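Galactose mutarotase-like protein (Clostridium acetobutylicum, PDB 3OS7) probably binds carbohydrate and may interconvert the anomers of aldose sugars, as aldose 1-epimerases do. Local coordinates at residues V119-I124 with L130-F135; L155-S160 with L164-S169. One frame throughout, in Å; residues are numbered along the deposited sequence.

Overall arrangement
Contacts 1 and 2 are successive antiparallel hairpins, laid side by side because strands 128-137 and 151-160 are neighbours in the same sheet; their centres are about 10 Å apart. Contact 1, about 18 Å from the centre of the chain, is partly exposed, carries a beta bulge and is rich in lysine. Contact 2, about 12 Å from that centre, is buried and regular, with leucines, Y157 and Q166 on one face and a polar row on the other. The hairpins are stitched by a backbone bond from Y157 N to V131 O and by E132 OE2 with S156 OG, while L130 packs on S156 and Y157.

Contact 1: V119-I124 with L130-F135; sequences VHKKKI and LVEVVF
E132 meets both H120 and K121, through its backbone carbonyl as well as its side chain. Its O accepts from H120 N at 2.7 Å and from K121 N at 3.3 Å, the two donors reaching the oxygen from the same face of the carbonyl plane. Two residues set against one define a classic beta bulge, which shifts the register by one between the V119-V133 pair and the K121-E132 pair. Beyond it the pairing is regular: K121 O takes E132 N, and K123 and L130 exchange backbone bonds in both directions.

The extra residue turns the H120 side chain onto the same flank as E132. The carboxylate lies beside the imidazole, the two planes only 12° apart, and E132 OE1 sits in the ring plane at its edge, 3.3 Å from H120 CD2. On another side of H120, V134 CG1 lies 3.7 Å from H120 CB. Strands 118-125 and 128-137 form a beta hairpin in the supersandwich fold of the galactose mutarotase-like family; on the face bearing V131 and V133, strand 18-25 packs against V131.

K121 runs alongside E132. A bend at chi3 (-63°) brings its CE to 3.6 Å from E132 OE1, yet NZ makes no direct salt bridge: NZ gives a 2.9 Å bond to a water, which in turn donates to E132 OE2. That oxygen is also hydrogen-bonded to S156 OG of the next strand, so the largely buried carboxylate has polar partners from two directions, and the nearby lysine would probably favour its charged form. L130 crosses the lysine chain obliquely. With CG anti to the backbone N (chi1 177°), L130 CD2 touches K121 CD at 3.6 Å, while L130 CB lies 3.6 Å from K123 O.

Contact 2: L155-S160 with L164-S169; sequences LSYELS and LKQTTS. With EDO (1,2-ethanediol), chain H.
From L155 opposite T168 to L159 opposite L164 the two strands pair without a break, at 164° between their directions, with reciprocal backbone bonds at S156-T167 and E158-K165. Y157 and L164 bury the most surface, on the face they share with L155, L159, Q166 and T168. With CG anti to its carbonyl carbon (chi1 -75°), the Y157 ring leans across to the partner strand, where Q166 runs alongside it: CB and CG of Q166 each come within 3.5 Å of Y157 CE1. Ring and amide planes are 62° apart. Y157 OH lies 3.0 Å from Q166 OE1. L164 meets the same ring nearer its base, its CD2 3.8 Å from Y157 CD1, and its CD1 touches L159 CD1 at 4.0 Å.

In the mutarotase-like supersandwich this hairpin of strands 151-160 and 163-172 is flanked by strands 128-137 and 329-340; Y184 of strand 178-189 packs on L155, Y157 and Q166 and bonds T168 OG1.

The other face is polar. A water donates to S156 O at 2.9 Å and also bonds T167 OG1. K165 CE crosses the E158 carboxylate 3.9 Å from OE1, without a salt bridge: K165 NZ stays 4.4 Å from E158 OE1. At S169, OG hydrogen-bonds O1 of an ethanediol, probably from the crystallisation liquor, which Q152 also holds.

Contact 1: V119-I124 with L130-F135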
# COMPACT_ATOMS: atom_id res chain seq x y z
N VAL A 119 6.36 0.81 -18.41
CA VAL A 119 7.18 1.92 -17.95
C VAL A 119 6.77 3.15 -18.74
O VAL A 119 6.74 3.13 -19.98
CB VAL A 119 8.68 1.63 -18.09
CG1 VAL A 119 9.51 2.85 -17.75
CG2 VAL A 119 9.08 0.47 -17.21
N HIS A 120 6.45 4.23 -18.03
CA HIS A 120 5.92 5.42 -18.66
C HIS A 120 6.98 6.51 -18.75
O HIS A 120 7.03 7.26 -19.75
CB HIS A 120 4.67 5.86 -17.88
CG HIS A 120 4.06 7.12 -18.37
ND1 HIS A 120 3.32 7.18 -19.54
CD2 HIS A 120 4.06 8.37 -17.85
CE1 HIS A 120 2.90 8.42 -19.72
NE2 HIS A 120 3.32 9.16 -18.70
N LYS A 121 7.82 6.63 -17.73
CA LYS A 121 8.84 7.66 -17.64
C LYS A 121 10.01 7.23 -16.78
O LYS A 121 9.84 6.55 -15.77
CB LYS A 121 8.22 8.93 -17.08
CG LYS A 121 9.15 10.15 -17.13
CD LYS A 121 8.55 11.38 -16.47
CE LYS A 121 7.31 11.87 -17.15
NZ LYS A 121 7.08 13.30 -16.80
N LYS A 122 11.20 7.63 -17.19
CA LYS A 122 12.43 7.47 -16.43
C LYS A 122 13.18 8.77 -16.61
O LYS A 122 13.42 9.19 -17.75
CB LYS A 122 13.29 6.32 -16.97
CG LYS A 122 12.66 4.97 -16.87
CD LYS A 122 13.59 3.87 -17.44
CE LYS A 122 13.81 3.93 -18.98
NZ LYS A 122 15.05 3.13 -19.34
N LYS A 123 13.52 9.44 -15.50
CA LYS A 123 14.18 10.73 -15.59
C LYS A 123 15.01 10.99 -14.37
O LYS A 123 14.53 10.81 -13.24
CB LYS A 123 13.10 11.82 -15.68
CG LYS A 123 13.59 13.28 -15.78
CD LYS A 123 12.37 14.17 -16.12
CE LYS A 123 12.73 15.61 -16.47
NZ LYS A 123 12.84 16.43 -15.26
N ILE A 124 16.25 11.42 -14.60
CA ILE A 124 17.06 11.99 -13.55
C ILE A 124 17.10 13.49 -13.69
O ILE A 124 17.27 14.03 -14.78
CB ILE A 124 18.45 11.32 -13.43
CG1 ILE A 124 19.27 11.35 -14.70
CG2 ILE A 124 18.26 9.85 -13.02
CD1 ILE A 124 20.68 10.72 -14.51
N LEU A 130 13.29 9.72 -10.98
CA LEU A 130 11.86 9.56 -11.20
C LEU A 130 11.58 8.37 -12.12
O LEU A 130 12.14 8.26 -13.23
CB LEU A 130 11.27 10.84 -11.81
CG LEU A 130 9.79 10.85 -12.18
CD1 LEU A 130 8.95 10.81 -10.94
CD2 LEU A 130 9.40 12.06 -13.00
N VAL A 131 10.73 7.46 -11.64
CA VAL A 131 10.25 6.33 -12.44
C VAL A 131 8.74 6.26 -12.33
O VAL A 131 8.17 6.27 -11.23
CB VAL A 131 10.85 5.03 -11.97
CG1 VAL A 131 10.21 3.86 -12.72
CG2 VAL A 131 12.37 5.02 -12.15
N GLU A 132 8.07 6.21 -13.47
CA GLU A 132 6.61 6.12 -13.51
C GLU A 132 6.19 4.91 -14.31
O GLU A 132 6.76 4.64 -15.38
CB GLU A 132 5.99 7.38 -14.15
CG GLU A 132 6.40 8.68 -13.47
CD GLU A 132 5.61 9.91 -13.96
OE1 GLU A 132 5.10 9.87 -15.10
OE2 GLU A 132 5.51 10.90 -13.20
N VAL A 133 5.18 4.21 -13.81
CA VAL A 133 4.61 3.06 -14.48
C VAL A 133 3.12 3.30 -14.61
O VAL A 133 2.53 3.99 -13.79
CB VAL A 133 4.86 1.70 -13.73
CG1 VAL A 133 6.35 1.34 -13.79
CG2 VAL A 133 4.32 1.75 -12.26
N VAL A 134 2.53 2.77 -15.66
CA VAL A 134 1.10 2.87 -15.85
C VAL A 134 0.46 1.53 -16.15
O VAL A 134 1.12 0.59 -16.63
CB VAL A 134 0.73 3.84 -17.00
CG1 VAL A 134 1.17 5.27 -16.68
CG2 VAL A 134 1.30 3.37 -18.32
N PHE A 135 -0.81 1.44 -15.81
CA PHE A 135 -1.64 0.31 -16.15
C PHE A 135 -2.84 0.82 -16.93
O PHE A 135 -3.63 1.60 -16.41
CB PHE A 135 -2.17 -0.38 -14.90
CG PHE A 135 -3.03 -1.58 -15.23
CD1 PHE A 135 -2.45 -2.74 -15.69
CD2 PHE A 135 -4.38 -1.51 -15.15
CE1 PHE A 135 -3.23 -3.82 -16.03
CE2 PHE A 135 -5.17 -2.58 -15.50
CZ PHE A 135 -4.61 -3.73 -15.94
O HOH W 1 6.03 13.19 -14.10

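Contact 2: L155-S160 with L164-S169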
# COMPACT_ATOMS: atom_id res chain seq x y z
N LEU A 155 1.55 4.98 -11.17
CA LEU A 155 2.37 5.11 -9.97
C LEU A 155 3.60 5.92 -10.39
O LEU A 155 4.32 5.56 -11.31
CB LEU A 155 2.79 3.75 -9.41
CG LEU A 155 1.75 2.67 -9.27
CD1 LEU A 155 2.32 1.38 -8.68
CD2 LEU A 155 0.59 3.16 -8.44
N SER A 156 3.80 7.04 -9.71
CA SER A 156 4.91 7.93 -9.97
C SER A 156 5.83 7.97 -8.76
O SER A 156 5.49 8.51 -7.69
CB SER A 156 4.39 9.32 -10.33
OG SER A 156 5.49 10.16 -10.65
N TYR A 157 7.01 7.37 -8.90
CA TYR A 157 7.95 7.26 -7.81
C TYR A 157 9.09 8.23 -7.97
O TYR A 157 9.80 8.21 -8.98
CB TYR A 157 8.48 5.83 -7.74
CG TYR A 157 7.47 4.88 -7.16
CD1 TYR A 157 7.19 4.91 -5.79
CD2 TYR A 157 6.79 3.99 -7.94
CE1 TYR A 157 6.29 4.05 -5.23
CE2 TYR A 157 5.87 3.11 -7.37
CZ TYR A 157 5.62 3.16 -6.02
OH TYR A 157 4.70 2.30 -5.42
N GLU A 158 9.29 9.08 -6.97
CA GLU A 158 10.38 10.02 -6.99
C GLU A 158 11.29 9.71 -5.82
O GLU A 158 10.92 9.83 -4.65
CB GLU A 158 9.87 11.45 -6.90
CG GLU A 158 10.96 12.48 -6.69
CD GLU A 158 10.40 13.77 -6.07
OE1 GLU A 158 9.68 14.47 -6.82
OE2 GLU A 158 10.63 14.04 -4.84
N LEU A 159 12.51 9.33 -6.13
CA LEU A 159 13.50 9.05 -5.10
C LEU A 159 14.48 10.23 -4.97
O LEU A 159 14.92 10.80 -5.97
CB LEU A 159 14.23 7.77 -5.47
CG LEU A 159 15.07 7.04 -4.44
CD1 LEU A 159 14.25 6.69 -3.17
CD2 LEU A 159 15.67 5.77 -5.10
N SER A 160 14.82 10.56 -3.73
CA SER A 160 15.70 11.70 -3.41
C SER A 160 16.28 11.50 -2.03
O SER A 160 16.01 10.49 -1.36
CB SER A 160 14.92 13.03 -3.47
OG SER A 160 14.09 13.20 -2.32
N LEU A 164 11.59 8.12 -0.60
CA LEU A 164 10.75 7.76 -1.72
C LEU A 164 9.40 8.46 -1.60
O LEU A 164 8.75 8.35 -0.58
CB LEU A 164 10.51 6.25 -1.77
CG LEU A 164 9.71 5.73 -2.97
CD1 LEU A 164 10.52 5.90 -4.26
CD2 LEU A 164 9.36 4.21 -2.80
N LYS A 165 9.00 9.17 -2.65
CA LYS A 165 7.66 9.76 -2.76
C LYS A 165 6.89 9.01 -3.84
O LYS A 165 7.35 8.80 -4.97
CB LYS A 165 7.75 11.24 -3.12
CG LYS A 165 6.42 11.96 -3.17
CD LYS A 165 6.59 13.50 -3.23
CE LYS A 165 6.52 14.07 -4.57
NZ LYS A 165 6.06 15.50 -4.46
N GLN A 166 5.73 8.53 -3.43
CA GLN A 166 4.86 7.75 -4.25
C GLN A 166 3.60 8.58 -4.51
O GLN A 166 2.84 8.86 -3.57
CB GLN A 166 4.49 6.48 -3.48
CG GLN A 166 3.36 5.64 -4.09
CD GLN A 166 2.85 4.63 -3.10
OE1 GLN A 166 3.28 3.46 -3.10
NE2 GLN A 166 2.00 5.08 -2.20
N THR A 167 3.36 8.96 -5.76
CA THR A 167 2.11 9.60 -6.16
C THR A 167 1.31 8.58 -6.98
O THR A 167 1.72 8.18 -8.07
CB THR A 167 2.35 10.94 -6.93
OG1 THR A 167 3.12 11.84 -6.12
CG2 THR A 167 1.02 11.65 -7.27
N THR A 168 0.16 8.19 -6.44
CA THR A 168 -0.74 7.19 -7.05
C THR A 168 -1.91 7.94 -7.66
O THR A 168 -2.49 8.82 -7.04
CB THR A 168 -1.27 6.22 -5.99
OG1 THR A 168 -0.15 5.68 -5.27
CG2 THR A 168 -2.11 5.12 -6.60
N SER A 169 -2.26 7.63 -8.90
CA SER A 169 -3.40 8.31 -9.50
C SER A 169 -4.14 7.39 -10.41
O SER A 169 -3.55 6.45 -10.95
CB SER A 169 -2.96 9.57 -10.26
OG SER A 169 -1.98 9.26 -11.22
C1 EDO H . -4.17 9.61 -13.73
O1 EDO H . -3.11 10.53 -13.49
C2 EDO H . -3.59 8.28 -14.23
O2 EDO H . -2.86 8.47 -15.46
O HOH W 2 5.82 11.12 -6.59